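Local coordinates for protein CT398 (Chlamydia trachomatis, PDB 4ILO) that is of unknown function but joins a long coiled-coil hairpin to a C4-type zinc ribbon and may bind DNA or RNA, at residues A[176-181]-A[230-235]; A[9-14]-A[192-197]; A[214-217]-A[221-224]; A[15-20]-A[161-166]. All coordinates share one frame; numbering follows the deposited sequence. Where two conformers were deposited one is given.

Contact 1 of 4, residues A[176-181]-A[230-235]. With EDO (1,2-ethanediol), chain D.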
loop_
_atom_site.group_PDB
_atom_site.type_symbol
_atom_site.label_atom_id
_atom_site.label_comp_id
_atom_site.label_asym_id
_atom_site.label_seq_id
_atom_site.Cartn_x
_atom_site.Cartn_y
_atom_site.Cartn_z
ATOM N N PRO A 176 -9.426 -34.841 22.989
ATOM C CA PRO A 176 -10.106 -34.138 21.887
ATOM C C PRO A 176 -11.317 -33.320 22.307
ATOM O O PRO A 176 -11.705 -32.389 21.577
ATOM C CB PRO A 176 -10.471 -35.264 20.905
ATOM C CG PRO A 176 -10.478 -36.471 21.694
ATOM C CD PRO A 176 -9.513 -36.304 22.838
ATOM N N GLU A 177 -11.918 -33.611 23.460
ATOM C CA GLU A 177 -13.030 -32.804 23.952
ATOM C C GLU A 177 -12.536 -31.463 24.480
ATOM O O GLU A 177 -13.138 -30.407 24.227
ATOM C CB GLU A 177 -13.737 -33.590 25.057
ATOM C CG GLU A 177 -14.211 -34.945 24.581
ATOM C CD GLU A 177 -15.310 -34.817 23.560
ATOM O OE1 GLU A 177 -16.015 -33.789 23.584
ATOM O OE2 GLU A 177 -15.483 -35.742 22.747
ATOM N N LEU A 178 -11.438 -31.502 25.231
ATOM C CA LEU A 178 -10.839 -30.279 25.743
ATOM C C LEU A 178 -10.294 -29.412 24.600
ATOM O O LEU A 178 -10.515 -28.198 24.576
ATOM C CB LEU A 178 -9.749 -30.679 26.737
ATOM C CG LEU A 178 -8.722 -29.636 27.142
ATOM C CD1 LEU A 178 -9.402 -28.445 27.775
ATOM C CD2 LEU A 178 -7.724 -30.284 28.097
ATOM N N PHE A 179 -9.625 -30.030 23.624
ATOM C CA PHE A 179 -9.093 -29.292 22.484
ATOM C C PHE A 179 -10.205 -28.588 21.710
ATOM O O PHE A 179 -10.083 -27.412 21.339
ATOM C CB PHE A 179 -8.341 -30.245 21.555
ATOM C CG PHE A 179 -7.867 -29.573 20.309
ATOM C CD1 PHE A 179 -6.711 -28.794 20.324
ATOM C CD2 PHE A 179 -8.614 -29.646 19.139
ATOM C CE1 PHE A 179 -6.286 -28.125 19.178
ATOM C CE2 PHE A 179 -8.185 -28.984 17.977
ATOM C CZ PHE A 179 -7.026 -28.222 18.001
ATOM N N SER A 180 -11.282 -29.319 21.431
ATOM C CA SER A 180 -12.453 -28.755 20.769
ATOM C C SER A 180 -12.998 -27.512 21.489
ATOM O O SER A 180 -13.448 -26.557 20.843
ATOM C CB SER A 180 -13.518 -29.849 20.689
ATOM O OG SER A 180 -14.757 -29.281 20.325
ATOM N N VAL A 181 -12.992 -27.510 22.825
ATOM C CA VAL A 181 -13.389 -26.310 23.566
ATOM C C VAL A 181 -12.311 -25.232 23.420
ATOM O O VAL A 181 -12.597 -24.071 23.071
ATOM C CB VAL A 181 -13.641 -26.672 25.051
ATOM C CG1 VAL A 181 -13.730 -25.424 25.948
ATOM C CG2 VAL A 181 -14.878 -27.506 25.201
ATOM N N SER A 230 -15.678 -17.180 30.436
ATOM C CA SER A 230 -15.872 -18.522 29.853
ATOM C C SER A 230 -14.560 -19.255 29.556
ATOM O O SER A 230 -14.624 -20.415 29.046
ATOM C CB SER A 230 -16.711 -18.523 28.557
ATOM O OG SER A 230 -18.043 -18.069 28.781
ATOM N N ARG A 231 -13.397 -18.667 29.830
ATOM C CA ARG A 231 -12.149 -19.391 29.691
ATOM C C ARG A 231 -12.109 -20.597 30.635
ATOM O O ARG A 231 -12.786 -20.629 31.664
ATOM C CB ARG A 231 -10.981 -18.483 30.039
ATOM C CG ARG A 231 -10.779 -17.323 29.032
ATOM C CD ARG A 231 -9.527 -16.556 29.382
ATOM N NE ARG A 231 -9.083 -15.685 28.288
ATOM C CZ ARG A 231 -9.604 -14.493 28.029
ATOM N NH1 ARG A 231 -10.612 -14.027 28.751
ATOM N NH2 ARG A 231 -9.126 -13.771 27.018
ATOM N N ILE A 232 -11.270 -21.575 30.284
ATOM C CA ILE A 232 -11.035 -22.757 31.131
ATOM C C ILE A 232 -10.082 -22.380 32.263
ATOM O O ILE A 232 -8.984 -21.871 32.012
ATOM C CB ILE A 232 -10.430 -23.900 30.296
ATOM C CG1 ILE A 232 -11.441 -24.392 29.264
ATOM C CG2 ILE A 232 -9.944 -25.043 31.215
ATOM C CD1 ILE A 232 -10.822 -25.053 28.056
ATOM N N LEU A 233 -10.481 -22.657 33.508
ATOM C CA LEU A 233 -9.654 -22.348 34.671
ATOM C C LEU A 233 -9.015 -23.626 35.219
ATOM O O LEU A 233 -9.608 -24.716 35.194
ATOM C CB LEU A 233 -10.492 -21.720 35.795
ATOM C CG LEU A 233 -11.069 -20.303 35.704
ATOM C CD1 LEU A 233 -12.092 -20.081 36.794
ATOM C CD2 LEU A 233 -9.947 -19.218 35.816
ATOM N N TYR A 234 -7.813 -23.475 35.769
ATOM C CA TYR A 234 -7.117 -24.604 36.363
ATOM C C TYR A 234 -6.289 -24.099 37.537
ATOM O O TYR A 234 -6.079 -22.898 37.708
ATOM C CB TYR A 234 -6.248 -25.342 35.341
ATOM C CG TYR A 234 -4.967 -24.597 34.979
ATOM C CD1 TYR A 234 -4.944 -23.689 33.917
ATOM C CD2 TYR A 234 -3.777 -24.811 35.683
ATOM C CE1 TYR A 234 -3.772 -22.996 33.549
ATOM C CE2 TYR A 234 -2.582 -24.125 35.321
ATOM C CZ TYR A 234 -2.596 -23.217 34.259
ATOM O OH TYR A 234 -1.459 -22.532 33.898
ATOM N N TRP A 235 -5.820 -25.043 38.344
ATOM C CA TRP A 235 -5.146 -24.768 39.604
ATOM C C TRP A 235 -3.666 -25.118 39.473
ATOM O O TRP A 235 -3.331 -26.257 39.116
ATOM C CB TRP A 235 -5.780 -25.629 40.692
ATOM C CG TRP A 235 -5.177 -25.444 42.034
ATOM C CD1 TRP A 235 -4.389 -26.332 42.719
ATOM C CD2 TRP A 235 -5.316 -24.298 42.871
ATOM N NE1 TRP A 235 -4.023 -25.798 43.928
ATOM C CE2 TRP A 235 -4.582 -24.552 44.050
ATOM C CE3 TRP A 235 -5.987 -23.072 42.737
ATOM C CZ2 TRP A 235 -4.494 -23.624 45.090
ATOM C CZ3 TRP A 235 -5.902 -22.147 43.773
ATOM C CH2 TRP A 235 -5.158 -22.431 44.933
HETATM C C1 EDO D . -10.426 -27.714 36.558
HETATM O O1 EDO D . -9.240 -28.186 37.208
HETATM C C2 EDO D . -10.165 -27.765 35.063
HETATM O O2 EDO D . -11.114 -26.893 34.447
#

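Contact 2 of 4, residues A[9-14]-A[192-197]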
loop_
_atom_site.group_PDB
_atom_site.type_symbol
_atom_site.label_atom_id
_atom_site.label_comp_id
_atom_site.label_asym_id
_atom_site.label_seq_id
_atom_site.Cartn_x
_atom_site.Cartn_y
_atom_site.Cartn_z
ATOM N N GLN A 9 -1.687 -30.288 30.974
ATOM C CA GLN A 9 -0.301 -30.091 30.563
ATOM C C GLN A 9 -0.179 -30.089 29.039
ATOM O O GLN A 9 0.580 -29.288 28.456
ATOM C CB GLN A 9 0.569 -31.184 31.195
ATOM C CG GLN A 9 2.068 -30.840 31.280
ATOM C CD GLN A 9 2.902 -31.922 32.021
ATOM O OE1 GLN A 9 2.357 -32.849 32.640
ATOM N NE2 GLN A 9 4.229 -31.788 31.956
ATOM N N SER A 10 -0.961 -30.942 28.371
ATOM C CA SER A 10 -0.855 -31.060 26.921
ATOM C C SER A 10 -1.445 -29.843 26.194
ATOM O O SER A 10 -0.842 -29.340 25.253
ATOM C CB SER A 10 -1.533 -32.333 26.444
ATOM O OG SER A 10 -1.422 -32.460 25.046
ATOM N N ILE A 11 -2.645 -29.406 26.582
ATOM C CA ILE A 11 -3.252 -28.219 25.988
ATOM C C ILE A 11 -2.464 -26.974 26.360
ATOM O O ILE A 11 -2.379 -26.032 25.573
ATOM C CB ILE A 11 -4.717 -28.083 26.430
ATOM C CG1 ILE A 11 -5.516 -27.286 25.404
ATOM C CG2 ILE A 11 -4.793 -27.388 27.790
ATOM C CD1 ILE A 11 -5.644 -27.930 24.064
ATOM N N LEU A 12 -1.892 -26.930 27.560
ATOM C CA LEU A 12 -1.060 -25.790 27.901
ATOM C C LEU A 12 0.096 -25.656 26.918
ATOM O O LEU A 12 0.404 -24.548 26.462
ATOM C CB LEU A 12 -0.594 -25.880 29.360
ATOM C CG LEU A 12 -1.722 -25.463 30.336
ATOM C CD1 LEU A 12 -1.413 -25.771 31.792
ATOM C CD2 LEU A 12 -2.058 -23.954 30.192
ATOM N N ALA A 13 0.706 -26.773 26.530
ATOM C CA ALA A 13 1.854 -26.693 25.631
ATOM C C ALA A 13 1.425 -26.357 24.212
ATOM O O ALA A 13 2.154 -25.656 23.492
ATOM C CB ALA A 13 2.648 -28.004 25.642
ATOM N N ILE A 14 0.260 -26.852 23.788
ATOM C CA ILE A 14 -0.287 -26.426 22.501
ATOM C C ILE A 14 -0.602 -24.940 22.531
ATOM O O ILE A 14 -0.408 -24.221 21.539
ATOM C CB ILE A 14 -1.530 -27.261 22.175
ATOM C CG1 ILE A 14 -1.092 -28.699 21.877
ATOM C CG2 ILE A 14 -2.321 -26.632 21.056
ATOM C CD1 ILE A 14 -2.171 -29.671 21.959
ATOM N N ARG A 192 -4.519 -16.295 25.700
ATOM C CA ARG A 192 -4.551 -17.535 26.481
ATOM C C ARG A 192 -5.955 -17.765 27.000
ATOM O O ARG A 192 -6.532 -16.898 27.667
ATOM C CB ARG A 192 -3.536 -17.521 27.618
ATOM C CG ARG A 192 -2.130 -17.780 27.086
ATOM C CD ARG A 192 -1.001 -17.747 28.156
ATOM N NE ARG A 192 0.313 -17.861 27.509
ATOM C CZ ARG A 192 0.973 -16.846 26.926
ATOM N NH1 ARG A 192 0.494 -15.602 26.917
ATOM N NH2 ARG A 192 2.153 -17.064 26.364
ATOM N N VAL A 193 -6.505 -18.933 26.680
ATOM C CA VAL A 193 -7.859 -19.281 27.084
ATOM C C VAL A 193 -7.919 -20.440 28.113
ATOM O O VAL A 193 -8.999 -20.704 28.684
ATOM C CB VAL A 193 -8.714 -19.575 25.844
ATOM C CG1 VAL A 193 -8.836 -18.269 24.973
ATOM C CG2 VAL A 193 -8.085 -20.694 25.031
ATOM N N VAL A 194 -6.820 -21.152 28.338
ATOM C CA VAL A 194 -6.684 -22.087 29.455
ATOM C C VAL A 194 -5.781 -21.383 30.447
ATOM O O VAL A 194 -4.574 -21.250 30.206
ATOM C CB VAL A 194 -6.078 -23.424 29.009
ATOM C CG1 VAL A 194 -6.083 -24.448 30.198
ATOM C CG2 VAL A 194 -6.838 -23.995 27.839
ATOM N N VAL A 195 -6.356 -20.870 31.530
ATOM C CA VAL A 195 -5.616 -19.919 32.368
ATOM C C VAL A 195 -5.715 -20.297 33.839
ATOM O O VAL A 195 -6.726 -20.872 34.269
ATOM C CB VAL A 195 -6.131 -18.478 32.180
ATOM C CG1 VAL A 195 -5.968 -18.015 30.696
ATOM C CG2 VAL A 195 -7.580 -18.328 32.710
ATOM N N PRO A 196 -4.706 -20.001 34.652
ATOM C CA PRO A 196 -4.759 -20.411 36.057
ATOM C C PRO A 196 -5.451 -19.360 36.926
ATOM O O PRO A 196 -5.619 -18.190 36.539
ATOM C CB PRO A 196 -3.274 -20.571 36.422
ATOM C CG PRO A 196 -2.568 -19.521 35.546
ATOM C CD PRO A 196 -3.394 -19.432 34.265
ATOM N N ILE A 197 -5.914 -19.836 38.089
ATOM C CA ILE A 197 -6.335 -18.972 39.195
ATOM C C ILE A 197 -5.105 -18.265 39.755
ATOM O O ILE A 197 -4.153 -18.921 40.193
ATOM C CB ILE A 197 -6.977 -19.798 40.323
ATOM C CG1 ILE A 197 -8.041 -20.778 39.824
ATOM C CG2 ILE A 197 -7.542 -18.860 41.403
ATOM C CD1 ILE A 197 -9.346 -20.154 39.626
#

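Contact 3 of 4, residues A[214-217]-A[221-224]. With EDO (1,2-ethanediol), chain D.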
loop_
_atom_site.group_PDB
_atom_site.type_symbol
_atom_site.label_atom_id
_atom_site.label_comp_id
_atom_site.label_asym_id
_atom_site.label_seq_id
_atom_site.Cartn_x
_atom_site.Cartn_y
_atom_site.Cartn_z
ATOM N N GLU A 214 -13.960 -21.706 43.203
ATOM C CA GLU A 214 -12.588 -22.137 43.422
ATOM C C GLU A 214 -12.543 -23.589 43.903
ATOM O O GLU A 214 -11.755 -24.396 43.390
ATOM C CB GLU A 214 -11.898 -21.201 44.415
ATOM C CG GLU A 214 -10.524 -21.685 44.802
ATOM C CD GLU A 214 -9.716 -20.644 45.572
ATOM O OE1 GLU A 214 -10.276 -19.582 45.978
ATOM O OE2 GLU A 214 -8.510 -20.910 45.767
ATOM N N ASN A 215 -13.397 -23.947 44.869
ATOM C CA ASN A 215 -13.496 -25.344 45.278
ATOM C C ASN A 215 -13.653 -26.256 44.066
ATOM O O ASN A 215 -12.924 -27.246 43.921
ATOM C CB ASN A 215 -14.640 -25.538 46.282
ATOM C CG ASN A 215 -14.307 -24.960 47.667
ATOM O OD1 ASN A 215 -13.140 -24.914 48.067
ATOM N ND2 ASN A 215 -15.333 -24.509 48.396
ATOM N N LEU A 216 -14.579 -25.911 43.160
ATOM C CA LEU A 216 -14.795 -26.735 41.975
ATOM C C LEU A 216 -13.520 -26.886 41.154
ATOM O O LEU A 216 -13.225 -27.980 40.664
ATOM C CB LEU A 216 -15.898 -26.134 41.097
ATOM C CG LEU A 216 -17.341 -26.137 41.617
ATOM C CD1 LEU A 216 -18.231 -25.382 40.625
ATOM C CD2 LEU A 216 -17.824 -27.555 41.800
ATOM N N VAL A 217 -12.768 -25.789 40.957
ATOM C CA VAL A 217 -11.572 -25.867 40.117
ATOM C C VAL A 217 -10.530 -26.776 40.757
ATOM O O VAL A 217 -9.884 -27.582 40.080
ATOM C CB VAL A 217 -10.993 -24.462 39.833
ATOM C CG1 VAL A 217 -9.722 -24.585 39.027
ATOM C CG2 VAL A 217 -12.028 -23.577 39.125
ATOM N N ASP A 221 -11.506 -32.563 38.671
ATOM C CA ASP A 221 -12.200 -33.747 38.195
ATOM C C ASP A 221 -13.168 -33.466 37.050
ATOM O O ASP A 221 -13.858 -34.402 36.618
ATOM C CB ASP A 221 -12.942 -34.439 39.361
ATOM C CG ASP A 221 -14.067 -33.571 39.933
ATOM O OD1 ASP A 221 -14.223 -32.398 39.480
ATOM O OD2 ASP A 221 -14.781 -34.054 40.839
ATOM N N HIS A 222 -13.253 -32.216 36.570
ATOM C CA HIS A 222 -14.009 -31.862 35.368
ATOM C C HIS A 222 -13.633 -30.451 34.904
ATOM O O HIS A 222 -13.063 -29.652 35.655
ATOM C CB HIS A 222 -15.525 -31.985 35.575
ATOM C CG HIS A 222 -16.111 -30.975 36.513
ATOM N ND1 HIS A 222 -15.830 -30.971 37.863
ATOM C CD2 HIS A 222 -16.900 -29.898 36.296
ATOM C CE1 HIS A 222 -16.435 -29.948 38.437
ATOM N NE2 HIS A 222 -17.104 -29.287 37.510
ATOM N N LEU A 223 -13.935 -30.164 33.650
ATOM C CA LEU A 223 -13.577 -28.851 33.090
ATOM C C LEU A 223 -14.428 -27.786 33.755
ATOM O O LEU A 223 -15.658 -27.908 33.789
ATOM C CB LEU A 223 -13.794 -28.826 31.588
ATOM C CG LEU A 223 -12.852 -29.653 30.715
ATOM C CD1 LEU A 223 -13.159 -29.390 29.234
ATOM C CD2 LEU A 223 -11.414 -29.326 31.033
ATOM N N VAL A 224 -13.771 -26.782 34.344
ATOM C CA VAL A 224 -14.442 -25.661 34.990
ATOM C C VAL A 224 -14.054 -24.376 34.259
ATOM O O VAL A 224 -12.867 -24.127 34.022
ATOM C CB VAL A 224 -14.065 -25.555 36.478
ATOM C CG1 VAL A 224 -14.783 -24.375 37.121
ATOM C CG2 VAL A 224 -14.415 -26.899 37.238
HETATM C C1 EDO D . -10.426 -27.714 36.558
HETATM O O1 EDO D . -9.240 -28.186 37.208
HETATM C C2 EDO D . -10.165 -27.765 35.063
HETATM O O2 EDO D . -11.114 -26.893 34.447
HETATM O O HOH W 1 -12.192 -29.452 38.737
#

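Contact 4 of 4, residues A[15-20]-A[161-166]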
loop_
_atom_site.group_PDB
_atom_site.type_symbol
_atom_site.label_atom_id
_atom_site.label_comp_id
_atom_site.label_asym_id
_atom_site.label_seq_id
_atom_site.Cartn_x
_atom_site.Cartn_y
_atom_site.Cartn_z
ATOM N N GLN A 15 -1.104 -24.463 23.668
ATOM C CA GLN A 15 -1.473 -23.066 23.790
ATOM C C GLN A 15 -0.256 -22.160 23.607
ATOM O O GLN A 15 -0.368 -21.075 23.023
ATOM C CB GLN A 15 -2.142 -22.823 25.132
ATOM C CG GLN A 15 -2.701 -21.475 25.277
ATOM C CD GLN A 15 -3.425 -21.294 26.567
ATOM O OE1 GLN A 15 -4.608 -20.978 26.582
ATOM N NE2 GLN A 15 -2.719 -21.510 27.676
ATOM N N GLU A 16 0.918 -22.586 24.081
ATOM C CA GLU A 16 2.108 -21.749 23.888
ATOM C C GLU A 16 2.494 -21.659 22.410
ATOM O O GLU A 16 2.919 -20.587 21.930
ATOM C CB GLU A 16 3.269 -22.257 24.747
ATOM C CG GLU A 16 3.029 -22.067 26.243
ATOM C CD GLU A 16 2.606 -20.623 26.584
ATOM O OE1 GLU A 16 3.379 -19.672 26.305
ATOM O OE2 GLU A 16 1.491 -20.445 27.137
ATOM N N LEU A 17 2.312 -22.753 21.662
ATOM C CA LEU A 17 2.553 -22.708 20.225
ATOM C C LEU A 17 1.557 -21.781 19.540
ATOM O O LEU A 17 1.944 -20.921 18.736
ATOM C CB LEU A 17 2.499 -24.114 19.634
ATOM C CG LEU A 17 3.524 -25.080 20.229
ATOM C CD1 LEU A 17 3.316 -26.513 19.701
ATOM C CD2 LEU A 17 4.962 -24.592 19.991
ATOM N N ASP A 18 0.274 -21.912 19.883
ATOM C CA ASP A 18 -0.733 -21.050 19.280
ATOM C C ASP A 18 -0.472 -19.562 19.558
ATOM O O ASP A 18 -0.679 -18.716 18.672
ATOM C CB ASP A 18 -2.127 -21.492 19.697
ATOM C CG ASP A 18 -2.561 -22.756 18.968
ATOM O OD1 ASP A 18 -2.158 -22.883 17.796
ATOM O OD2 ASP A 18 -3.277 -23.618 19.549
ATOM N N ILE A 19 -0.023 -19.212 20.768
ATOM C CA ILE A 19 0.228 -17.801 21.065
ATOM C C ILE A 19 1.330 -17.255 20.157
ATOM O O ILE A 19 1.196 -16.176 19.551
ATOM C CB ILE A 19 0.579 -17.610 22.552
ATOM C CG1 ILE A 19 -0.622 -17.963 23.441
ATOM C CG2 ILE A 19 1.084 -16.137 22.799
ATOM C CD1 ILE A 19 -1.867 -17.194 23.178
ATOM N N LYS A 20 2.438 -17.991 20.060
ATOM C CA LYS A 20 3.519 -17.590 19.163
ATOM C C LYS A 20 3.008 -17.434 17.739
ATOM O O LYS A 20 3.302 -16.436 17.068
ATOM C CB LYS A 20 4.644 -18.617 19.209
ATOM C CG LYS A 20 5.377 -18.667 20.527
ATOM C CD LYS A 20 6.645 -19.482 20.388
ATOM C CE LYS A 20 7.063 -20.122 21.695
ATOM N NZ LYS A 20 8.173 -21.097 21.463
ATOM N N ARG A 161 6.079 -22.586 9.933
ATOM C CA ARG A 161 6.077 -23.980 9.492
ATOM C C ARG A 161 6.451 -24.922 10.634
ATOM O O ARG A 161 5.780 -25.934 10.866
ATOM C CB ARG A 161 7.053 -24.153 8.322
ATOM C CG ARG A 161 6.433 -23.944 6.936
ATOM C CD ARG A 161 7.405 -24.352 5.819
ATOM N NE ARG A 161 8.402 -23.318 5.512
ATOM C CZ ARG A 161 8.148 -22.195 4.836
ATOM N NH1 ARG A 161 6.916 -21.925 4.399
ATOM N NH2 ARG A 161 9.128 -21.325 4.608
ATOM N N SER A 162 7.524 -24.598 11.357
ATOM C CA SER A 162 7.994 -25.466 12.430
ATOM C C SER A 162 6.986 -25.543 13.580
ATOM O O SER A 162 6.745 -26.625 14.135
ATOM C CB SER A 162 9.362 -24.985 12.919
ATOM O OG SER A 162 9.665 -25.541 14.182
ATOM N N LEU A 163 6.376 -24.411 13.949
ATOM C CA LEU A 163 5.435 -24.433 15.065
ATOM C C LEU A 163 4.154 -25.161 14.694
ATOM O O LEU A 163 3.497 -25.737 15.571
ATOM C CB LEU A 163 5.122 -23.015 15.537
ATOM C CG LEU A 163 6.299 -22.231 16.126
ATOM C CD1 LEU A 163 5.990 -20.737 16.209
ATOM C CD2 LEU A 163 6.675 -22.780 17.487
ATOM N N LEU A 164 3.786 -25.152 13.407
ATOM C CA LEU A 164 2.636 -25.933 12.962
ATOM C C LEU A 164 2.883 -27.431 13.143
ATOM O O LEU A 164 2.058 -28.147 13.730
ATOM C CB LEU A 164 2.335 -25.615 11.504
ATOM C CG LEU A 164 0.892 -25.795 11.044
ATOM C CD1 LEU A 164 -0.105 -25.480 12.150
ATOM C CD2 LEU A 164 0.666 -24.875 9.875
ATOM N N SER A 165 4.022 -27.924 12.649
ATOM C CA SER A 165 4.305 -29.350 12.744
ATOM C C SER A 165 4.411 -29.788 14.198
ATOM O O SER A 165 3.997 -30.899 14.549
ATOM C CB SER A 165 5.596 -29.677 11.994
ATOM O OG SER A 165 6.737 -29.318 12.755
ATOM N N GLN A 166 4.986 -28.938 15.053
ATOM C CA GLN A 166 5.004 -29.225 16.482
ATOM C C GLN A 166 3.590 -29.289 17.036
ATOM O O GLN A 166 3.257 -30.200 17.810
ATOM C CB GLN A 166 5.793 -28.154 17.226
ATOM C CG GLN A 166 7.281 -28.175 16.988
ATOM C CD GLN A 166 7.937 -26.909 17.505
ATOM O OE1 GLN A 166 7.786 -26.547 18.681
ATOM N NE2 GLN A 166 8.643 -26.211 16.622
#

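Contact 1 of 4, residues A[176-181]-A[230-235]
Ile232, on the short strand 232-234, points its side chain at helix 176-189 and sets the end of it between Leu178 and Val181. The terminal methyl does the touching: Ile232 CD1 lies 3.6 Å from Val181 CG1 and 3.7 Å from Leu178 CD1. In both pairs the side chains cross obliquely, so methyl meets methyl and the branches do not run alongside one another. Ile232 holds CG1 anti to its carbonyl carbon (chi1 -66°), and the nearly extended second torsion (155°) carries CD1 outward to the helix. The helix answers with residues three positions apart, which fall on one face. Val181 starts off toward the strand, whereas Leu178 starts off to one side and reaches in with CD1. The strand residue is a long, branched isoleucine, whose length suits a separation of 8.7 Å between Val181 CA and Ile232 CA. Strand neighbour Leu233 packs instead on Val217 and Val195, while its carbonyl oxygen, Leu233 O, accepts a hydrogen bond from ethanediol O2 at 2.8 Å. No hydrogen bond joins the two segments themselves. The attachment of ribbon to helix here therefore depends on shape and the exclusion of water, with little directional constraint.

Contact 2 of 4, residues A[9-14]-A[192-197]
Val194 meets helix 2-86 at two successive residues, Ile11 and Leu12. Its two methyls present a fork to Ile11: Ile11 CG2 lies 4.0 Å from Val194 CG1 and also 4.0 Å from Val194 CG2. Ile11 places that branch between its own backbone N and carbonyl carbon, with CG1 taking the position anti to N (chi1 -155°). Leu12 comes from the neighbouring position on the helix: Leu12 CD2 rests 3.7 Å from the carbonyl oxygen Val194 O, and Leu12 CD2 is 4.1 Å from Val194 CG1. Valine suits the strand because it is compact and beta-branched, letting the backbones approach to 6.9 Å between Leu12 CA and Val194 CA; the longer helix residues supply the reach. The next shell is polar and fixes the start of the strand. One oxygen, Gln15 OE1, accepts hydrogen bonds from both Val193 N and Val194 N, and Arg192 NE forms a salt bridge with Glu16 OE2 one residue further along the helix. Farther out, Tyr182 of helix 176-189 touches both Ile11 and Val194, Tyr234 packs on Leu12, and Ile232 of the adjacent parallel strand flanks Val194, placing the contact where two helices meet the sheet.

Contact 3 of 4, residues A[214-217]-A[221-224]
In the zinc ribbon, the chain leaving helix 211-219 folds back on it, bringing Val224 against Val217 and Leu216. Val217 CG2 sits 3.5 Å from Val224 CG1, tight for two methyls, and Val224 CG2 lies 3.8 Å from Leu216 O. With CG1 anti to its backbone N (chi1 -180°), Val224 gives that methyl to Val217 and CG2 to Leu216 and one face of the His222 ring, 3.6 Å above the plane and offset toward the rim. Leu216 CD2 approaches the ring edge. His222 ND1 donates to Asp221 OD1 at 2.7 Å and 163°, in the ring plane but from above the carboxylate plane. Asp221 OD2 pairs with Lys219 NZ, so one carboxylate oxygen takes the imidazole N-H and the other a lysine salt bridge. A water 2.6 Å from Leu216 O and 3.2 Å from His222 O can donate to either but has too few protons for all its acceptors. Ethanediol, probably from the crystallisation medium, here occupies Val217 O (from O1, 3.0 Å) and Val224 N (to O2, 2.7 Å). The compact valine pair packs helix against chain just ahead of Cys226 and Cys229, which with Cys202 and Cys205 bind zinc: the paired-cysteine arrangement of a C4 zinc ribbon.

Contact 4 of 4, residues A[15-20]-A[161-166]
The flat carboxamide of Gln166 sends its oxygen toward Leu17 and its nitrogen back toward its own helix: Gln166 OE1 lies 3.7 Å from Leu17 CD2, while Gln166 NE2 makes a weak hydrogen bond of 2.7 Å to Ser162 OG and another weak one to Ser162 O. These two bent bonds may help to set the amide's rotation. The setting is the antiparallel coiled-coil hairpin, near its base, where segments 15-20 and 161-166 of helices 2-86 and 90-171 run at 156°, their axes approaching to 9.8 Å. At the centre two leucines meet obliquely, Leu17 CD2 standing 3.5 Å from Leu163 CD2; both hold CG anti to the carbonyl carbon (chi1 -60° and -64°), which brings these methyls together. Leu17 is forked across its neighbours: CD2 serves Leu163 and the amide oxygen, whereas Leu17 CD1 rests 3.9 Å from Gln166 CB. Leucine fits such a seam because its two methyls can touch different residues of the facing helix. Lys20, nearly one turn beyond Leu17, contributes the root of its chain, with Lys20 CB 3.9 Å from Leu163 CD1; an aliphatic stem ending in a charge suits an exposed flank. Leu163 also packs on Met21 and Leu24 of helix 2-86, extending the seam. Asp18, which leaves its backbone away from the seam, hydrogen-bonds through OD2 to Tyr182 OH of helix 176-189. On the 161-166 side, Ser162 O accepts from both Gln166 N and Ser165 OG, the hydroxyl 3.0 Å away, and both donors reach it from the same face of its plane.

Contacts 1 and 2 are buried and anchor adjacent parallel strands, 232-234 and 194-198, on two different helices; Ile232 O to Val195 N at 2.9 Å joins them directly. Contacts 2 and 4 share helix 2-86: one uses it against the sheet, the other against its coiled-coil partner, and contact 4 is nested within the loop that contact 2 closes. Contact 3 lies inside the loop closed by contact 1, wholly in the ribbon. Contacts 3 and 4 are only partly buried and mix apolar centres with polar margins, whereas contacts 1 and 2 have purely apolar side-chain cores. Contact 3 and contact 1 also touch the same ethanediol, which hydrogen-bonds to backbone groups of the ribbon.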